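Local coordinates for protein putative glycosyltransferase (GalT1) (Streptococcus parasanguinis, PDB 4PHR) that binds UDP and probably transfers a sugar to an acceptor, this chain being the GT-D-fold part of a longer protein, at residues L189-T192 against E193-A196; L262-Q266 against E267-Q271. All blocks are in the same frame, centred on the assembly; numbering follows the deposited sequence.

How the contacts relate
Both contacts are local, each made along or at the start of a helix beside the five-stranded parallel sheet. Contact 1 lies toward the C-terminal end of helix 185-195, which packs on strands 147-153, 170-176 and 200-204; contact 2 opens the short helix 266-271, which leads into the edge strand 272-275. They follow one another in the chain and do not touch: their centres lie 21 Å apart and their nearest atoms about 8 Å. Strand 170-176 is common ground, meeting L191 and T192 from contact 1 and Y268 from contact 2. Both stand back from UDP: the side chain of T192 is about 12 Å from the nucleotide and that of Y268 about 10 Å.

Contact 1: residues L189-T192 against E193-A196; sequences LRLT and EKNA
The last turns of helix 185-195, which lies against the five-stranded parallel sheet of the GT-D fold, place the side chains of L189-T192 one turn from those of E193-A196. Regular i to i+4 bonds run from E193 N to L189 O (3.0 Å) and from K194 N to R190 O (3.2 Å). At N195 the pattern changes. Its backbone N donates to T192 O at 3.1 Å, a bent i to i+3 bond, and makes a weak bond to L191 O as well. The E193 side chain, with CG beside the backbone N (chi1 -65°) and extended beyond it, runs back over the preceding turn, and OE2 comes to 3.3 Å from L189 CG. That oxygen also has a long, weak ion pair with K219. A water donates to R190 O at 2.9 Å and weakly to E193 OE1, bridging the outer side of the turn. K194 runs alongside R190, its CE near R190 CG, while its CD meets L191 CD2 at 3.7 Å. On the buried side T192 packs on L149, V151 and L174, and its OG1 bonds to I188 O one turn back. The side chain of N195 folds back onto the helix end: ND2 donates to L191 O at 2.9 Å, nearly straight at 164°, with the oxygen close to the plane of the amide.

Contact 2: residues L262-Q266 against E267-Q271; sequences LEFSQ and EYQEQ
Q266 and E270 meet across the first turn of helix 266-271, where Q266 NE2 donates to E270 OE2 at 2.9 Å. The bond is fairly straight and leaves in the amide plane but meets OE2 well out of the carboxylate plane; the two flat groups stand nearly perpendicular, 81° apart. CG of Q266, anti to the backbone N, carries the extended chain out to E270 and itself lies 3.3 Å from E270 OE2. Beneath this side-chain link, E270 N donates to Q266 O at 2.8 Å. Q269 turns back toward the loop: its chain bends at chi2 (-66°), laying the amide almost parallel to the F264 ring, 7° between planes, with Q269 CG 3.4 Å from F264 CE1. Its backbone N donates to S265 O at 2.9 Å. S265 fills the position just before the helix, and its OG accepts from Y268 N at 3.1 Å, a capping bond to one of the N-H groups of the first turn. The buried side chain of Y268 packs on R173 and V175 of strand 170-176 and on R157 and V160 of loops. Such a serine bond to the N-H three residues on is the classical N-cap of a helix.

Contact 1: residues L189-T192 against E193-A196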
loop_
_atom_site.group_PDB
_atom_site.type_symbol
_atom_site.label_atom_id
_atom_site.label_comp_id
_atom_site.label_asym_id
_atom_site.label_seq_id
_atom_site.Cartn_x
_atom_site.Cartn_y
_atom_site.Cartn_z
ATOM N N LEU A 189 -3.935 7.204 15.167
ATOM C CA LEU A 189 -5.207 6.497 15.253
ATOM C C LEU A 189 -6.292 7.406 15.824
ATOM O O LEU A 189 -7.396 7.461 15.298
ATOM C CB LEU A 189 -5.079 5.243 16.115
ATOM C CG LEU A 189 -6.374 4.444 16.299
ATOM C CD1 LEU A 189 -6.947 4.001 14.950
ATOM C CD2 LEU A 189 -6.154 3.246 17.221
ATOM N N ARG A 190 -5.963 8.113 16.899
ATOM C CA ARG A 190 -6.916 8.985 17.581
ATOM C C ARG A 190 -7.453 10.080 16.646
ATOM O O ARG A 190 -8.661 10.288 16.558
ATOM C CB ARG A 190 -6.258 9.600 18.817
ATOM C CG ARG A 190 -7.192 10.446 19.670
ATOM C CD ARG A 190 -6.535 10.878 20.982
ATOM N NE ARG A 190 -5.366 11.729 20.767
ATOM C CZ ARG A 190 -4.110 11.347 20.987
ATOM N NH1 ARG A 190 -3.853 10.124 21.438
ATOM N NH2 ARG A 190 -3.109 12.188 20.761
ATOM N N LEU A 191 -6.559 10.748 15.917
ATOM C CA LEU A 191 -6.979 11.839 15.040
ATOM C C LEU A 191 -7.655 11.327 13.770
ATOM O O LEU A 191 -8.533 11.987 13.216
ATOM C CB LEU A 191 -5.798 12.755 14.696
ATOM C CG LEU A 191 -5.176 13.495 15.889
ATOM C CD1 LEU A 191 -4.202 14.567 15.430
ATOM C CD2 LEU A 191 -6.250 14.101 16.797
ATOM N N THR A 192 -7.253 10.149 13.306
ATOM C CA THR A 192 -7.930 9.551 12.155
ATOM C C THR A 192 -9.400 9.283 12.486
ATOM O O THR A 192 -10.291 9.671 11.729
ATOM C CB THR A 192 -7.233 8.261 11.675
ATOM O OG1 THR A 192 -5.881 8.558 11.303
ATOM C CG2 THR A 192 -7.955 7.682 10.467
ATOM N N GLU A 193 -9.650 8.659 13.637
ATOM C CA GLU A 193 -11.014 8.398 14.090
ATOM C C GLU A 193 -11.838 9.680 14.179
ATOM O O GLU A 193 -12.988 9.722 13.745
ATOM C CB GLU A 193 -11.006 7.746 15.472
ATOM C CG GLU A 193 -10.390 6.364 15.543
ATOM C CD GLU A 193 -10.355 5.840 16.968
ATOM O OE1 GLU A 193 -11.302 6.129 17.735
ATOM O OE2 GLU A 193 -9.376 5.154 17.329
ATOM N N LYS A 194 -11.246 10.717 14.760
ATOM C CA LYS A 194 -11.934 11.989 14.959
ATOM C C LYS A 194 -12.363 12.616 13.639
ATOM O O LYS A 194 -13.349 13.358 13.585
ATOM C CB LYS A 194 -11.027 12.972 15.695
ATOM C CG LYS A 194 -10.903 12.730 17.182
ATOM C CD LYS A 194 -9.800 13.599 17.754
ATOM C CE LYS A 194 -9.843 13.610 19.261
ATOM N NZ LYS A 194 -11.082 14.287 19.727
ATOM N N ASN A 195 -11.607 12.343 12.582
ATOM C CA ASN A 195 -11.832 13.002 11.304
ATOM C C ASN A 195 -12.488 12.121 10.253
ATOM O O ASN A 195 -12.687 12.553 9.114
ATOM C CB ASN A 195 -10.517 13.570 10.767
ATOM C CG ASN A 195 -10.092 14.827 11.497
ATOM O OD1 ASN A 195 -10.597 15.913 11.219
ATOM N ND2 ASN A 195 -9.172 14.687 12.443
ATOM N N ALA A 196 -12.829 10.894 10.634
ATOM C CA ALA A 196 -13.259 9.895 9.661
ATOM C C ALA A 196 -14.762 9.870 9.407
ATOM O O ALA A 196 -15.226 9.167 8.510
ATOM C CB ALA A 196 -12.778 8.517 10.082
HETATM O O HOH W 1 -10.537 9.360 18.593
#

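Contact 2: residues L262-Q266 against E267-Q271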
loop_
_atom_site.group_PDB
_atom_site.type_symbol
_atom_site.label_atom_id
_atom_site.label_comp_id
_atom_site.label_asym_id
_atom_site.label_seq_id
_atom_site.Cartn_x
_atom_site.Cartn_y
_atom_site.Cartn_z
ATOM N N LEU A 262 10.344 20.736 -2.745
ATOM C CA LEU A 262 8.935 20.906 -2.427
ATOM C C LEU A 262 8.370 22.189 -3.007
ATOM O O LEU A 262 9.063 23.206 -3.136
ATOM C CB LEU A 262 8.712 20.893 -0.914
ATOM C CG LEU A 262 8.977 19.585 -0.167
ATOM C CD1 LEU A 262 8.851 19.814 1.330
ATOM C CD2 LEU A 262 8.030 18.485 -0.628
ATOM N N GLU A 263 7.093 22.126 -3.355
ATOM C CA GLU A 263 6.369 23.298 -3.802
ATOM C C GLU A 263 5.337 23.664 -2.748
ATOM O O GLU A 263 5.004 22.852 -1.877
ATOM C CB GLU A 263 5.675 23.014 -5.133
ATOM C CG GLU A 263 6.623 22.634 -6.261
ATOM C CD GLU A 263 5.893 22.110 -7.482
ATOM O OE1 GLU A 263 5.112 21.144 -7.341
ATOM O OE2 GLU A 263 6.095 22.668 -8.583
ATOM N N PHE A 264 4.836 24.889 -2.821
ATOM C CA PHE A 264 3.674 25.254 -2.044
ATOM C C PHE A 264 2.430 25.141 -2.921
ATOM O O PHE A 264 2.299 25.815 -3.945
ATOM C CB PHE A 264 3.798 26.667 -1.480
ATOM C CG PHE A 264 2.677 27.040 -0.552
ATOM C CD1 PHE A 264 2.745 26.734 0.792
ATOM C CD2 PHE A 264 1.548 27.684 -1.031
ATOM C CE1 PHE A 264 1.714 27.073 1.650
ATOM C CE2 PHE A 264 0.513 28.026 -0.179
ATOM C CZ PHE A 264 0.597 27.717 1.161
ATOM N N SER A 265 1.526 24.271 -2.506
ATOM C CA SER A 265 0.243 24.104 -3.165
ATOM C C SER A 265 -0.842 24.538 -2.203
ATOM O O SER A 265 -1.089 23.870 -1.203
ATOM C CB SER A 265 0.020 22.645 -3.552
ATOM O OG SER A 265 -1.353 22.413 -3.821
ATOM N N GLN A 266 -1.496 25.650 -2.508
ATOM C CA GLN A 266 -2.557 26.164 -1.657
ATOM C C GLN A 266 -3.656 25.125 -1.461
ATOM O O GLN A 266 -4.154 24.941 -0.350
ATOM C CB GLN A 266 -3.138 27.457 -2.240
ATOM C CG GLN A 266 -4.237 28.080 -1.396
ATOM C CD GLN A 266 -4.570 29.497 -1.823
ATOM O OE1 GLN A 266 -3.860 30.097 -2.630
ATOM N NE2 GLN A 266 -5.653 30.041 -1.279
ATOM N N GLU A 267 -4.027 24.439 -2.538
ATOM C CA GLU A 267 -5.094 23.445 -2.466
ATOM C C GLU A 267 -4.729 22.304 -1.511
ATOM O O GLU A 267 -5.538 21.891 -0.682
ATOM C CB GLU A 267 -5.436 22.904 -3.857
ATOM C CG GLU A 267 -6.555 21.874 -3.853
ATOM C CD GLU A 267 -7.186 21.672 -5.219
ATOM O OE1 GLU A 267 -6.496 21.901 -6.236
ATOM O OE2 GLU A 267 -8.376 21.292 -5.274
ATOM N N TYR A 268 -3.510 21.795 -1.633
ATOM C CA TYR A 268 -3.002 20.777 -0.722
ATOM C C TYR A 268 -3.009 21.304 0.710
ATOM O O TYR A 268 -3.526 20.657 1.623
ATOM C CB TYR A 268 -1.594 20.348 -1.162
ATOM C CG TYR A 268 -0.794 19.533 -0.166
ATOM C CD1 TYR A 268 -1.098 18.201 0.088
ATOM C CD2 TYR A 268 0.305 20.090 0.481
ATOM C CE1 TYR A 268 -0.346 17.449 0.993
ATOM C CE2 TYR A 268 1.061 19.351 1.378
ATOM C CZ TYR A 268 0.734 18.033 1.633
ATOM O OH TYR A 268 1.504 17.317 2.529
ATOM N N GLN A 269 -2.454 22.493 0.910
ATOM C CA GLN A 269 -2.391 23.054 2.251
ATOM C C GLN A 269 -3.779 23.166 2.874
ATOM O O GLN A 269 -3.971 22.833 4.044
ATOM C CB GLN A 269 -1.683 24.412 2.240
ATOM C CG GLN A 269 -0.252 24.340 1.722
ATOM C CD GLN A 269 0.660 23.540 2.633
ATOM O OE1 GLN A 269 0.412 23.428 3.833
ATOM N NE2 GLN A 269 1.721 22.974 2.064
ATOM N N GLU A 270 -4.752 23.604 2.083
ATOM C CA GLU A 270 -6.110 23.780 2.589
ATOM C C GLU A 270 -6.796 22.447 2.913
ATOM O O GLU A 270 -7.766 22.409 3.664
ATOM C CB GLU A 270 -6.939 24.602 1.599
ATOM C CG GLU A 270 -6.503 26.064 1.521
ATOM C CD GLU A 270 -7.086 26.800 0.329
ATOM O OE1 GLU A 270 -7.560 26.133 -0.616
ATOM O OE2 GLU A 270 -7.066 28.051 0.336
ATOM N N GLN A 271 -6.285 21.352 2.358
ATOM C CA GLN A 271 -6.812 20.027 2.665
ATOM C C GLN A 271 -6.278 19.465 3.983
ATOM O O GLN A 271 -6.865 18.554 4.557
ATOM C CB GLN A 271 -6.513 19.053 1.520
ATOM C CG GLN A 271 -7.251 19.380 0.232
ATOM C CD GLN A 271 -6.788 18.554 -0.963
ATOM O OE1 GLN A 271 -5.782 17.843 -0.899
ATOM N NE2 GLN A 271 -7.526 18.646 -2.063
#